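Local coordinates for anaphase-promoting complex subunit cut9 (Schizosaccharomyces pombe, PDB 2XPI), which is a tetratricopeptide-repeat subunit of the anaphase-promoting complex, the E3 ubiquitin ligase that controls progression through mitosis and G1, at residues A[551-556]-A[574-579]; A[568-573]-A[588-593]; A[517-522]-A[536-541]. All blocks are in the same frame, centred on the assembly; numbering follows the deposited sequence.

Contact 1: residues A[551-556]-A[574-579]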
ATOM      1  N   ASN A 551      -9.639  -7.080  57.274  1.00 67.00           N
ATOM      2  CA  ASN A 551      -9.734  -8.507  57.536  1.00 63.29           C
ATOM      3  C   ASN A 551      -8.548  -9.114  58.296  1.00 59.37           C
ATOM      4  O   ASN A 551      -8.752 -10.032  59.087  1.00 59.90           O
ATOM      5  CB  ASN A 551     -10.066  -9.315  56.281  1.00 63.99           C
ATOM      6  CG  ASN A 551     -10.405 -10.768  56.609  1.00 64.90           C
ATOM      7  OD1 ASN A 551      -9.509 -11.611  56.738  1.00 65.41           O
ATOM      8  ND2 ASN A 551     -11.698 -11.058  56.773  1.00 64.03           N
ATOM      9  N   VAL A 552      -7.328  -8.619  58.084  1.00 55.33           N
ATOM     10  CA  VAL A 552      -6.199  -9.137  58.864  1.00 54.37           C
ATOM     11  C   VAL A 552      -6.155  -8.614  60.314  1.00 54.61           C
ATOM     12  O   VAL A 552      -5.601  -9.273  61.191  1.00 53.85           O
ATOM     13  CB  VAL A 552      -4.802  -9.070  58.132  1.00 40.95           C
ATOM     14  CG1 VAL A 552      -4.907  -8.387  56.801  1.00 41.73           C
ATOM     15  CG2 VAL A 552      -3.745  -8.401  58.999  1.00 40.40           C
ATOM     16  N   HIS A 553      -6.767  -7.461  60.573  1.00 54.78           N
ATOM     17  CA  HIS A 553      -6.924  -6.980  61.951  1.00 54.16           C
ATOM     18  C   HIS A 553      -7.913  -7.833  62.715  1.00 58.47           C
ATOM     19  O   HIS A 553      -7.700  -8.158  63.890  1.00 61.09           O
ATOM     20  CB  HIS A 553      -7.420  -5.542  61.976  1.00 53.06           C
ATOM     21  CG  HIS A 553      -6.331  -4.538  61.845  1.00 53.35           C
ATOM     22  ND1 HIS A 553      -5.568  -4.132  62.916  1.00 54.67           N
ATOM     23  CD2 HIS A 553      -5.856  -3.874  60.767  1.00 53.92           C
ATOM     24  CE1 HIS A 553      -4.675  -3.249  62.505  1.00 55.27           C
ATOM     25  NE2 HIS A 553      -4.831  -3.073  61.206  1.00 55.29           N
ATOM     26  N   THR A 554      -9.014  -8.168  62.050  1.00 58.12           N
ATOM     27  CA  THR A 554     -10.010  -9.059  62.612  1.00 57.17           C
ATOM     28  C   THR A 554      -9.356 -10.417  62.886  1.00 55.79           C
ATOM     29  O   THR A 554      -9.546 -11.004  63.951  1.00 55.29           O
ATOM     30  CB  THR A 554     -11.212  -9.206  61.648  1.00 58.19           C
ATOM     31  OG1 THR A 554     -11.833  -7.924  61.449  1.00 57.85           O
ATOM     32  CG2 THR A 554     -12.243 -10.208  62.189  1.00 58.47           C
ATOM     33  N   ALA A 555      -8.560 -10.894  61.932  1.00 54.82           N
ATOM     34  CA  ALA A 555      -7.854 -12.167  62.088  1.00 54.26           C
ATOM     35  C   ALA A 555      -6.998 -12.163  63.338  1.00 55.10           C
ATOM     36  O   ALA A 555      -7.024 -13.105  64.114  1.00 56.51           O
ATOM     37  CB  ALA A 555      -6.990 -12.448  60.874  1.00 52.59           C
ATOM     38  N   ILE A 556      -6.228 -11.093  63.508  1.00 54.71           N
ATOM     39  CA  ILE A 556      -5.324 -10.910  64.641  1.00 53.51           C
ATOM     40  C   ILE A 556      -6.075 -10.921  65.980  1.00 53.49           C
ATOM     41  O   ILE A 556      -5.621 -11.525  66.960  1.00 51.67           O
ATOM     42  CB  ILE A 556      -4.504  -9.605  64.471  1.00 33.06           C
ATOM     43  CG1 ILE A 556      -3.513  -9.759  63.315  1.00 34.44           C
ATOM     44  CG2 ILE A 556      -3.723  -9.268  65.700  1.00 30.75           C
ATOM     45  CD1 ILE A 556      -2.742  -8.512  63.047  1.00 34.67           C
ATOM     46  N   HIS A 574     -11.225  -2.431  66.810  1.00 71.18           N
ATOM     47  CA  HIS A 574     -11.477  -1.017  66.577  1.00 74.26           C
ATOM     48  C   HIS A 574     -10.846  -0.536  65.263  1.00 74.20           C
ATOM     49  O   HIS A 574     -11.412   0.310  64.576  1.00 75.47           O
ATOM     50  CB  HIS A 574     -10.994  -0.166  67.756  1.00 76.66           C
ATOM     51  CG  HIS A 574     -11.884  -0.235  68.959  1.00 79.66           C
ATOM     52  ND1 HIS A 574     -13.218   0.113  68.921  1.00 81.56           N
ATOM     53  CD2 HIS A 574     -11.629  -0.597  70.239  1.00 80.29           C
ATOM     54  CE1 HIS A 574     -13.748  -0.043  70.121  1.00 81.82           C
ATOM     55  NE2 HIS A 574     -12.806  -0.478  70.938  1.00 81.18           N
ATOM     56  N   GLU A 575      -9.682  -1.074  64.910  1.00 73.02           N
ATOM     57  CA  GLU A 575      -9.076  -0.762  63.614  1.00 73.89           C
ATOM     58  C   GLU A 575      -9.906  -1.281  62.439  1.00 72.80           C
ATOM     59  O   GLU A 575     -10.115  -0.560  61.463  1.00 74.35           O
ATOM     60  CB  GLU A 575      -7.645  -1.302  63.517  1.00 74.96           C
ATOM     61  CG  GLU A 575      -6.611  -0.466  64.241  1.00 76.85           C
ATOM     62  CD  GLU A 575      -6.517   0.954  63.695  1.00 80.47           C
ATOM     63  OE1 GLU A 575      -6.265   1.876  64.503  1.00 82.21           O
ATOM     64  OE2 GLU A 575      -6.700   1.151  62.468  1.00 80.39           O
ATOM     65  N   SER A 576     -10.358  -2.528  62.526  1.00 70.52           N
ATOM     66  CA  SER A 576     -11.197  -3.109  61.480  1.00 71.08           C
ATOM     67  C   SER A 576     -12.409  -2.235  61.231  1.00 74.90           C
ATOM     68  O   SER A 576     -12.615  -1.743  60.126  1.00 74.98           O
ATOM     69  CB  SER A 576     -11.679  -4.501  61.875  1.00 70.34           C
ATOM     70  OG  SER A 576     -10.626  -5.441  61.870  1.00 69.48           O
ATOM     71  N   LEU A 577     -13.208  -2.052  62.279  1.00 78.70           N
ATOM     72  CA  LEU A 577     -14.448  -1.285  62.206  1.00 82.22           C
ATOM     73  C   LEU A 577     -14.232   0.161  61.783  1.00 84.65           C
ATOM     74  O   LEU A 577     -15.186   0.880  61.499  1.00 86.49           O
ATOM     75  CB  LEU A 577     -15.166  -1.329  63.548  1.00 83.57           C
ATOM     76  CG  LEU A 577     -15.595  -2.747  63.913  1.00 84.75           C
ATOM     77  CD1 LEU A 577     -16.160  -2.822  65.325  1.00 85.07           C
ATOM     78  CD2 LEU A 577     -16.593  -3.267  62.884  1.00 86.74           C
ATOM     79  N   ALA A 578     -12.978   0.589  61.743  1.00 84.82           N
ATOM     80  CA  ALA A 578     -12.664   1.926  61.273  1.00 85.36           C
ATOM     81  C   ALA A 578     -12.399   1.891  59.771  1.00 87.49           C
ATOM     82  O   ALA A 578     -12.799   2.796  59.042  1.00 90.19           O
ATOM     83  CB  ALA A 578     -11.479   2.491  62.023  1.00 83.11           C
ATOM     84  N   ILE A 579     -11.736   0.837  59.306  1.00 86.44           N
ATOM     85  CA  ILE A 579     -11.494   0.668  57.876  1.00 86.04           C
ATOM     86  C   ILE A 579     -12.787   0.294  57.146  1.00 89.08           C
ATOM     87  O   ILE A 579     -12.966   0.629  55.978  1.00 89.93           O
ATOM     88  CB  ILE A 579     -10.392  -0.378  57.602  1.00 81.51           C
ATOM     89  CG1 ILE A 579      -9.043   0.127  58.125  1.00 78.23           C
ATOM     90  CG2 ILE A 579     -10.309  -0.696  56.118  1.00 80.37           C
ATOM     91  CD1 ILE A 579      -8.330  -0.844  59.041  1.00 75.06           C
TER
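The imidazole of H553 is the flat group of this contact. One face is covered by the CB of E575, which sits 3.7 Å from the ring centroid and 17° off the ring normal. This is a CH-pi contact. It lies nearer the ND1 side of the ring, with E575 CB 3.6 Å from H553 ND1. I579 reaches the ring obliquely, its CD1 4.3 Å from H553 CD2. The ring also meets the ring of H572, and H553 ND1 is hydrogen-bonded to H572 ND1. H553 CG lies anti to its carbonyl carbon, and the side chain runs alongside that of E575. The carboxylate is turned 41° from the imidazole. H553 NE2 and E575 OE2 stay 4.8 Å apart, so they form no salt bridge, though the acid might favour a protonated imidazole.

Residues 551-556 and 574-579 lie on the two antiparallel helices of TPR repeat 14, the helical hairpin of the TPR fold. Their short axes approach to 8.2 Å at 159°. H553 and S576 face each other at the closest backbone approach.

Beside the ring the contact turns polar. T554 OG1 and S576 OG meet tip to tip, 2.8 Å apart and at hydrogen-bonding distance. Both also lie at hydrogen-bonding distance of A550 O, so the two hydroxyls gather at one backbone carbonyl. S576 OG further packs against H553 CB. An alanine at H553 would remove the imidazole and would probably cost the CH-pi cover with E575 and the bond to H572. T554 also packs on L589 of helix 584-592 and on an apolar side chain of the chain of another protein.

Contact 2: residues A[568-573]-A[588-593]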
ATOM      1  N   LEU A 568      -6.144  -6.858  73.855  1.00 67.70           N
ATOM      2  CA  LEU A 568      -5.440  -6.650  72.591  1.00 65.71           C
ATOM      3  C   LEU A 568      -6.364  -6.934  71.420  1.00 66.15           C
ATOM      4  O   LEU A 568      -6.273  -6.293  70.381  1.00 63.97           O
ATOM      5  CB  LEU A 568      -4.212  -7.550  72.485  1.00 62.52           C
ATOM      6  CG  LEU A 568      -3.062  -7.235  73.429  1.00 60.08           C
ATOM      7  CD1 LEU A 568      -1.854  -8.089  73.056  1.00 57.34           C
ATOM      8  CD2 LEU A 568      -2.741  -5.726  73.388  1.00 59.36           C
ATOM      9  N   ALA A 569      -7.247  -7.913  71.596  1.00 68.44           N
ATOM     10  CA  ALA A 569      -8.257  -8.217  70.593  1.00 68.09           C
ATOM     11  C   ALA A 569      -9.158  -7.007  70.352  1.00 69.83           C
ATOM     12  O   ALA A 569      -9.640  -6.807  69.236  1.00 71.62           O
ATOM     13  CB  ALA A 569      -9.081  -9.410  71.017  1.00 66.26           C
ATOM     14  N   ILE A 570      -9.366  -6.198  71.392  1.00 67.99           N
ATOM     15  CA  ILE A 570     -10.270  -5.050  71.319  1.00 67.55           C
ATOM     16  C   ILE A 570      -9.733  -3.889  70.479  1.00 67.50           C
ATOM     17  O   ILE A 570     -10.472  -3.303  69.692  1.00 69.91           O
ATOM     18  CB  ILE A 570     -10.670  -4.543  72.730  1.00 69.04           C
ATOM     19  CG1 ILE A 570     -11.781  -5.411  73.301  1.00 70.14           C
ATOM     20  CG2 ILE A 570     -11.181  -3.117  72.670  1.00 69.41           C
ATOM     21  CD1 ILE A 570     -11.803  -5.442  74.798  1.00 70.93           C
ATOM     22  N   THR A 571      -8.456  -3.557  70.634  1.00 65.28           N
ATOM     23  CA  THR A 571      -7.873  -2.454  69.869  1.00 66.38           C
ATOM     24  C   THR A 571      -7.766  -2.756  68.359  1.00 67.10           C
ATOM     25  O   THR A 571      -7.847  -1.846  67.523  1.00 66.57           O
ATOM     26  CB  THR A 571      -6.499  -2.061  70.432  1.00 65.07           C
ATOM     27  OG1 THR A 571      -5.690  -3.237  70.543  1.00 64.35           O
ATOM     28  CG2 THR A 571      -6.652  -1.432  71.820  1.00 65.20           C
ATOM     29  N   HIS A 572      -7.594  -4.035  68.019  1.00 65.62           N
ATOM     30  CA  HIS A 572      -7.501  -4.472  66.625  1.00 62.59           C
ATOM     31  C   HIS A 572      -8.872  -4.494  65.962  1.00 64.62           C
ATOM     32  O   HIS A 572      -8.997  -4.247  64.769  1.00 63.23           O
ATOM     33  CB  HIS A 572      -6.851  -5.858  66.529  1.00 58.16           C
ATOM     34  CG  HIS A 572      -5.357  -5.826  66.524  1.00 56.49           C
ATOM     35  ND1 HIS A 572      -4.618  -5.584  65.382  1.00 55.97           N
ATOM     36  CD2 HIS A 572      -4.458  -5.994  67.523  1.00 55.20           C
ATOM     37  CE1 HIS A 572      -3.331  -5.615  65.677  1.00 54.75           C
ATOM     38  NE2 HIS A 572      -3.206  -5.858  66.971  1.00 54.22           N
ATOM     39  N   LEU A 573      -9.897  -4.805  66.746  1.00 68.11           N
ATOM     40  CA  LEU A 573     -11.272  -4.801  66.252  1.00 69.21           C
ATOM     41  C   LEU A 573     -11.709  -3.358  65.986  1.00 70.65           C
ATOM     42  O   LEU A 573     -12.459  -3.091  65.047  1.00 70.68           O
ATOM     43  CB  LEU A 573     -12.209  -5.483  67.260  1.00 68.71           C
ATOM     44  CG  LEU A 573     -12.716  -6.894  66.941  1.00 68.94           C
ATOM     45  CD1 LEU A 573     -11.980  -7.501  65.770  1.00 67.99           C
ATOM     46  CD2 LEU A 573     -12.652  -7.830  68.162  1.00 69.55           C
ATOM     47  N   ASP A 588     -19.297  -8.612  65.718  1.00 98.29           N
ATOM     48  CA  ASP A 588     -19.587  -9.753  66.580  1.00 98.89           C
ATOM     49  C   ASP A 588     -18.393 -10.156  67.434  1.00 96.37           C
ATOM     50  O   ASP A 588     -18.531 -10.426  68.624  1.00 97.97           O
ATOM     51  CB  ASP A 588     -20.057 -10.946  65.750  1.00100.84           C
ATOM     52  CG  ASP A 588     -21.523 -10.850  65.370  1.00104.02           C
ATOM     53  OD1 ASP A 588     -22.188  -9.877  65.801  1.00106.10           O
ATOM     54  OD2 ASP A 588     -22.008 -11.750  64.645  1.00103.49           O
ATOM     55  N   LEU A 589     -17.220 -10.211  66.819  1.00 92.27           N
ATOM     56  CA  LEU A 589     -16.007 -10.522  67.551  1.00 89.03           C
ATOM     57  C   LEU A 589     -15.778  -9.455  68.615  1.00 89.32           C
ATOM     58  O   LEU A 589     -15.222  -9.737  69.674  1.00 90.13           O
ATOM     59  CB  LEU A 589     -14.814 -10.607  66.599  1.00 87.03           C
ATOM     60  CG  LEU A 589     -14.172 -11.964  66.283  1.00 84.53           C
ATOM     61  CD1 LEU A 589     -15.013 -13.128  66.763  1.00 84.48           C
ATOM     62  CD2 LEU A 589     -13.895 -12.074  64.793  1.00 83.55           C
ATOM     63  N   LEU A 590     -16.216  -8.229  68.336  1.00 88.30           N
ATOM     64  CA  LEU A 590     -16.148  -7.167  69.334  1.00 87.09           C
ATOM     65  C   LEU A 590     -17.225  -7.375  70.391  1.00 88.45           C
ATOM     66  O   LEU A 590     -16.997  -7.138  71.579  1.00 88.52           O
ATOM     67  CB  LEU A 590     -16.318  -5.793  68.690  1.00 87.06           C
ATOM     68  CG  LEU A 590     -16.129  -4.590  69.629  1.00 87.19           C
ATOM     69  CD1 LEU A 590     -14.708  -4.531  70.179  1.00 85.66           C
ATOM     70  CD2 LEU A 590     -16.481  -3.285  68.928  1.00 87.57           C
ATOM     71  N   LYS A 591     -18.400  -7.817  69.948  1.00 88.85           N
ATOM     72  CA  LYS A 591     -19.495  -8.122  70.861  1.00 89.07           C
ATOM     73  C   LYS A 591     -19.010  -9.021  71.987  1.00 86.77           C
ATOM     74  O   LYS A 591     -19.291  -8.765  73.159  1.00 87.11           O
ATOM     75  CB  LYS A 591     -20.656  -8.794  70.120  1.00 89.80           C
ATOM     76  N   ARG A 592     -18.261 -10.059  71.631  1.00 84.49           N
ATOM     77  CA  ARG A 592     -17.849 -11.065  72.605  1.00 84.34           C
ATOM     78  C   ARG A 592     -16.607 -10.677  73.397  1.00 84.93           C
ATOM     79  O   ARG A 592     -16.328 -11.264  74.443  1.00 84.88           O
ATOM     80  CB  ARG A 592     -17.641 -12.424  71.934  1.00 82.38           C
ATOM     81  NE  ARG A 592     -20.418 -13.104  69.532  1.00 84.93           N
ATOM     82  CZ  ARG A 592     -20.000 -14.196  68.904  1.00 85.66           C
ATOM     83  NH1 ARG A 592     -18.735 -14.582  69.023  1.00 85.55           N
ATOM     84  NH2 ARG A 592     -20.843 -14.902  68.159  1.00 85.66           N
ATOM     85  N   ALA A 593     -15.869  -9.683  72.916  1.00 85.59           N
ATOM     86  CA  ALA A 593     -14.618  -9.300  73.565  1.00 86.23           C
ATOM     87  C   ALA A 593     -14.819  -8.308  74.703  1.00 89.77           C
ATOM     88  O   ALA A 593     -13.878  -7.659  75.136  1.00 90.62           O
ATOM     89  CB  ALA A 593     -13.641  -8.750  72.548  1.00 84.98           C
TER
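Segments 568-573 and 588-593 run roughly antiparallel, with short axes 9.8 Å apart at closest and 149° between their directions. The backbones come nearest at two pairs, I570 with A593 and L573 with L590.

The contact is apolar. I570 lies against A593, with its CG1 3.9 Å from A593 CB. Its CD1 points to the backbone at A593 O. The same CG1 just reaches L590 CD1, at 4.4 Å. L573 does most of the remaining work. Its CD2 touches L589 CB at 3.9 Å and lies over the backbone between L589 O and L590 N. Its CB meets L590 CD1 at 4.0 Å. The side chains of L573 and L590 interleave, running antiparallel to one another. L590 has CG anti to the backbone N (chi1 -174°), and this torsion goes with its CD1 lying by both L573 CB and I570 CG1.

Helix 584-592 thus packs on the second helix of TPR repeat 14, near the C-terminal end of the solenoid. Helix 550-562 also borders the contact: L573 touches A557, and L589 touches T554.

Contact 3: residues A[517-522]-A[536-541]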
ATOM      1  N   ALA A 517      -0.741 -11.127  51.446  1.00 44.80           N
ATOM      2  CA  ALA A 517      -1.801 -12.119  51.502  1.00 44.84           C
ATOM      3  C   ALA A 517      -1.233 -13.498  51.829  1.00 45.81           C
ATOM      4  O   ALA A 517      -1.857 -14.284  52.545  1.00 48.00           O
ATOM      5  CB  ALA A 517      -2.564 -12.147  50.207  1.00 44.46           C
ATOM      6  N   THR A 518      -0.045 -13.789  51.312  1.00 44.11           N
ATOM      7  CA  THR A 518       0.625 -15.046  51.635  1.00 44.82           C
ATOM      8  C   THR A 518       1.021 -15.117  53.116  1.00 46.00           C
ATOM      9  O   THR A 518       0.790 -16.129  53.771  1.00 47.20           O
ATOM     10  CB  THR A 518       1.840 -15.289  50.721  1.00 44.53           C
ATOM     11  OG1 THR A 518       1.379 -15.386  49.378  1.00 43.69           O
ATOM     12  CG2 THR A 518       2.554 -16.572  51.073  1.00 44.49           C
ATOM     13  N   TRP A 519       1.597 -14.036  53.637  1.00 44.99           N
ATOM     14  CA  TRP A 519       1.957 -13.958  55.048  1.00 44.31           C
ATOM     15  C   TRP A 519       0.731 -14.179  55.918  1.00 44.66           C
ATOM     16  O   TRP A 519       0.740 -15.003  56.826  1.00 44.33           O
ATOM     17  CB  TRP A 519       2.560 -12.597  55.366  1.00 43.90           C
ATOM     18  CG  TRP A 519       4.013 -12.510  55.084  1.00 44.40           C
ATOM     19  CD1 TRP A 519       4.614 -11.794  54.090  1.00 44.13           C
ATOM     20  CD2 TRP A 519       5.066 -13.179  55.795  1.00 45.43           C
ATOM     21  NE1 TRP A 519       5.978 -11.965  54.147  1.00 45.71           N
ATOM     22  CE2 TRP A 519       6.281 -12.804  55.189  1.00 45.19           C
ATOM     23  CE3 TRP A 519       5.098 -14.048  56.894  1.00 46.91           C
ATOM     24  CZ2 TRP A 519       7.520 -13.277  55.637  1.00 44.68           C
ATOM     25  CZ3 TRP A 519       6.337 -14.511  57.347  1.00 46.87           C
ATOM     26  CH2 TRP A 519       7.527 -14.124  56.713  1.00 45.96           C
ATOM     27  N   ALA A 520      -0.332 -13.435  55.634  1.00 44.09           N
ATOM     28  CA  ALA A 520      -1.567 -13.615  56.375  1.00 41.70           C
ATOM     29  C   ALA A 520      -2.064 -15.034  56.150  1.00 45.06           C
ATOM     30  O   ALA A 520      -2.519 -15.667  57.090  1.00 47.92           O
ATOM     31  CB  ALA A 520      -2.603 -12.600  55.968  1.00 37.17           C
ATOM     32  N   ASN A 521      -1.954 -15.551  54.926  1.00 43.80           N
ATOM     33  CA  ASN A 521      -2.309 -16.950  54.690  1.00 46.75           C
ATOM     34  C   ASN A 521      -1.576 -17.900  55.642  1.00 46.19           C
ATOM     35  O   ASN A 521      -2.180 -18.759  56.275  1.00 48.65           O
ATOM     36  CB  ASN A 521      -2.045 -17.377  53.237  1.00 49.65           C
ATOM     37  CG  ASN A 521      -3.044 -16.785  52.256  1.00 52.12           C
ATOM     38  OD1 ASN A 521      -4.048 -16.190  52.651  1.00 55.57           O
ATOM     39  ND2 ASN A 521      -2.773 -16.949  50.965  1.00 50.78           N
ATOM     40  N   LEU A 522      -0.267 -17.751  55.730  1.00 43.62           N
ATOM     41  CA  LEU A 522       0.531 -18.581  56.612  1.00 45.07           C
ATOM     42  C   LEU A 522       0.035 -18.408  58.044  1.00 50.53           C
ATOM     43  O   LEU A 522      -0.047 -19.371  58.803  1.00 52.68           O
ATOM     44  CB  LEU A 522       1.985 -18.159  56.510  1.00 44.32           C
ATOM     45  CG  LEU A 522       3.009 -18.898  57.348  1.00 47.24           C
ATOM     46  CD1 LEU A 522       3.203 -20.305  56.818  1.00 48.39           C
ATOM     47  CD2 LEU A 522       4.313 -18.105  57.317  1.00 46.10           C
ATOM     48  N   ILE A 536       0.445 -14.862  65.131  1.00 51.74           N
ATOM     49  CA  ILE A 536       0.523 -13.441  65.354  1.00 50.64           C
ATOM     50  C   ILE A 536       1.658 -12.901  64.499  1.00 52.13           C
ATOM     51  O   ILE A 536       1.483 -11.947  63.742  1.00 52.46           O
ATOM     52  CB  ILE A 536       0.791 -13.103  66.829  1.00 52.28           C
ATOM     53  CG1 ILE A 536      -0.485 -13.256  67.660  1.00 54.42           C
ATOM     54  CG2 ILE A 536       1.299 -11.682  66.960  1.00 50.58           C
ATOM     55  CD1 ILE A 536      -1.647 -12.453  67.129  1.00 53.91           C
ATOM     56  N   ASP A 537       2.824 -13.527  64.610  1.00 50.93           N
ATOM     57  CA  ASP A 537       3.978 -13.034  63.902  1.00 50.43           C
ATOM     58  C   ASP A 537       3.727 -12.933  62.388  1.00 50.30           C
ATOM     59  O   ASP A 537       4.109 -11.933  61.757  1.00 49.43           O
ATOM     60  CB  ASP A 537       5.205 -13.887  64.182  1.00 52.11           C
ATOM     61  CG  ASP A 537       6.427 -13.389  63.434  1.00 56.71           C
ATOM     62  OD1 ASP A 537       6.972 -12.330  63.838  1.00 61.77           O
ATOM     63  OD2 ASP A 537       6.830 -14.033  62.436  1.00 54.43           O
ATOM     64  N   ALA A 538       3.090 -13.960  61.815  1.00 48.78           N
ATOM     65  CA  ALA A 538       2.811 -13.993  60.376  1.00 47.33           C
ATOM     66  C   ALA A 538       1.711 -13.021  59.966  1.00 48.51           C
ATOM     67  O   ALA A 538       1.833 -12.344  58.949  1.00 49.59           O
ATOM     68  CB  ALA A 538       2.464 -15.392  59.920  1.00 45.46           C
ATOM     69  N   LEU A 539       0.639 -12.962  60.753  1.00 49.00           N
ATOM     70  CA  LEU A 539      -0.467 -12.051  60.477  1.00 49.23           C
ATOM     71  C   LEU A 539       0.053 -10.645  60.463  1.00 52.18           C
ATOM     72  O   LEU A 539      -0.420  -9.813  59.695  1.00 51.67           O
ATOM     73  CB  LEU A 539      -1.557 -12.131  61.555  1.00 49.49           C
ATOM     74  CG  LEU A 539      -2.718 -13.105  61.377  1.00 46.73           C
ATOM     75  CD1 LEU A 539      -3.168 -13.147  59.919  1.00 42.14           C
ATOM     76  CD2 LEU A 539      -2.292 -14.452  61.828  1.00 47.76           C
ATOM     77  N   ASN A 540       1.012 -10.390  61.349  1.00 56.09           N
ATOM     78  CA  ASN A 540       1.593  -9.073  61.532  1.00 58.67           C
ATOM     79  C   ASN A 540       2.365  -8.653  60.310  1.00 59.01           C
ATOM     80  O   ASN A 540       2.311  -7.495  59.884  1.00 56.33           O
ATOM     81  CB  ASN A 540       2.544  -9.067  62.733  1.00 61.83           C
ATOM     82  CG  ASN A 540       1.815  -8.935  64.048  1.00 65.34           C
ATOM     83  OD1 ASN A 540       0.591  -8.838  64.075  1.00 66.36           O
ATOM     84  ND2 ASN A 540       2.564  -8.928  65.152  1.00 67.43           N
ATOM     85  N   GLN A 541       3.118  -9.606  59.772  1.00 60.95           N
ATOM     86  CA  GLN A 541       3.975  -9.348  58.641  1.00 61.11           C
ATOM     87  C   GLN A 541       3.054  -9.156  57.434  1.00 60.36           C
ATOM     88  O   GLN A 541       3.371  -8.416  56.505  1.00 60.53           O
ATOM     89  CB  GLN A 541       4.963 -10.500  58.463  1.00 64.50           C
ATOM     90  CG  GLN A 541       5.873 -10.370  57.253  1.00 69.92           C
ATOM     91  CD  GLN A 541       7.060  -9.475  57.522  1.00 74.90           C
ATOM     92  OE1 GLN A 541       7.542  -9.411  58.659  1.00 79.22           O
ATOM     93  NE2 GLN A 541       7.540  -8.770  56.483  1.00 72.66           N
TER
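A517 and T518 open the first segment and pack on apolar side chains of the chain of another protein, which is probably hcn1.

W519 carries the largest part of the contact. Its CG lies anti to the carbonyl carbon (chi1 -85°), and its CB points toward the second segment. The side chain of Q541 runs alongside and lays its CG over the centre of one indole face, a CH-pi contact. Q541 CG is anti to its own backbone N, and a bend at chi2 takes the amide up and away from the face. The amide is turned 47° from the indole plane. W519 CE3 also meets A538 CB at 4.2 Å, and the same methyl sits 3.6 Å from W519 O. W519 touches L502 of helix 491-507 as well.

A520 stands where the backbones are closest, its CA 4.5 Å from the CA of L539. A520 CB meets L539 CD1 at 4.0 Å. The small side chains of A520 and A538 suit this close approach of the helices, whose short axes pass 7.0 Å apart.

N521 points away. Both its OD1 and its ND2 are hydrogen-bonded to the backbone of the partner chain. L522, with CG anti to its backbone N, brings its CD2 to 4.2 Å from A538 CB.

The two helices run antiparallel at 164° and form the hairpin of TPR repeat 13, one of the repeats that bind hcn1. W519, followed three residues on by L522, fits the TPR consensus for the first helix of a repeat.

In the fold
All three lie toward the C-terminal end of the solenoid and join antiparallel helices. Contacts 2 and 3 are buried and largely apolar. Contact 1 is only partly buried. It sets an imidazole on the aliphatic part of E575 beside a hydroxyl pair, while contact 3 sets an indole on the aliphatic part of Q541. Contacts 1 and 3 are each the hairpin of one TPR repeat, whereas contact 2 joins the last repeat to helix 584-592. Contacts 1 and 2 share helix 566-579, and their segments alternate along the chain. Contact 3 reaches contact 1 through I556, V552 and A555 packing around L539. Contacts 2 and 3 do not touch. Each has residues that meet the partner chain.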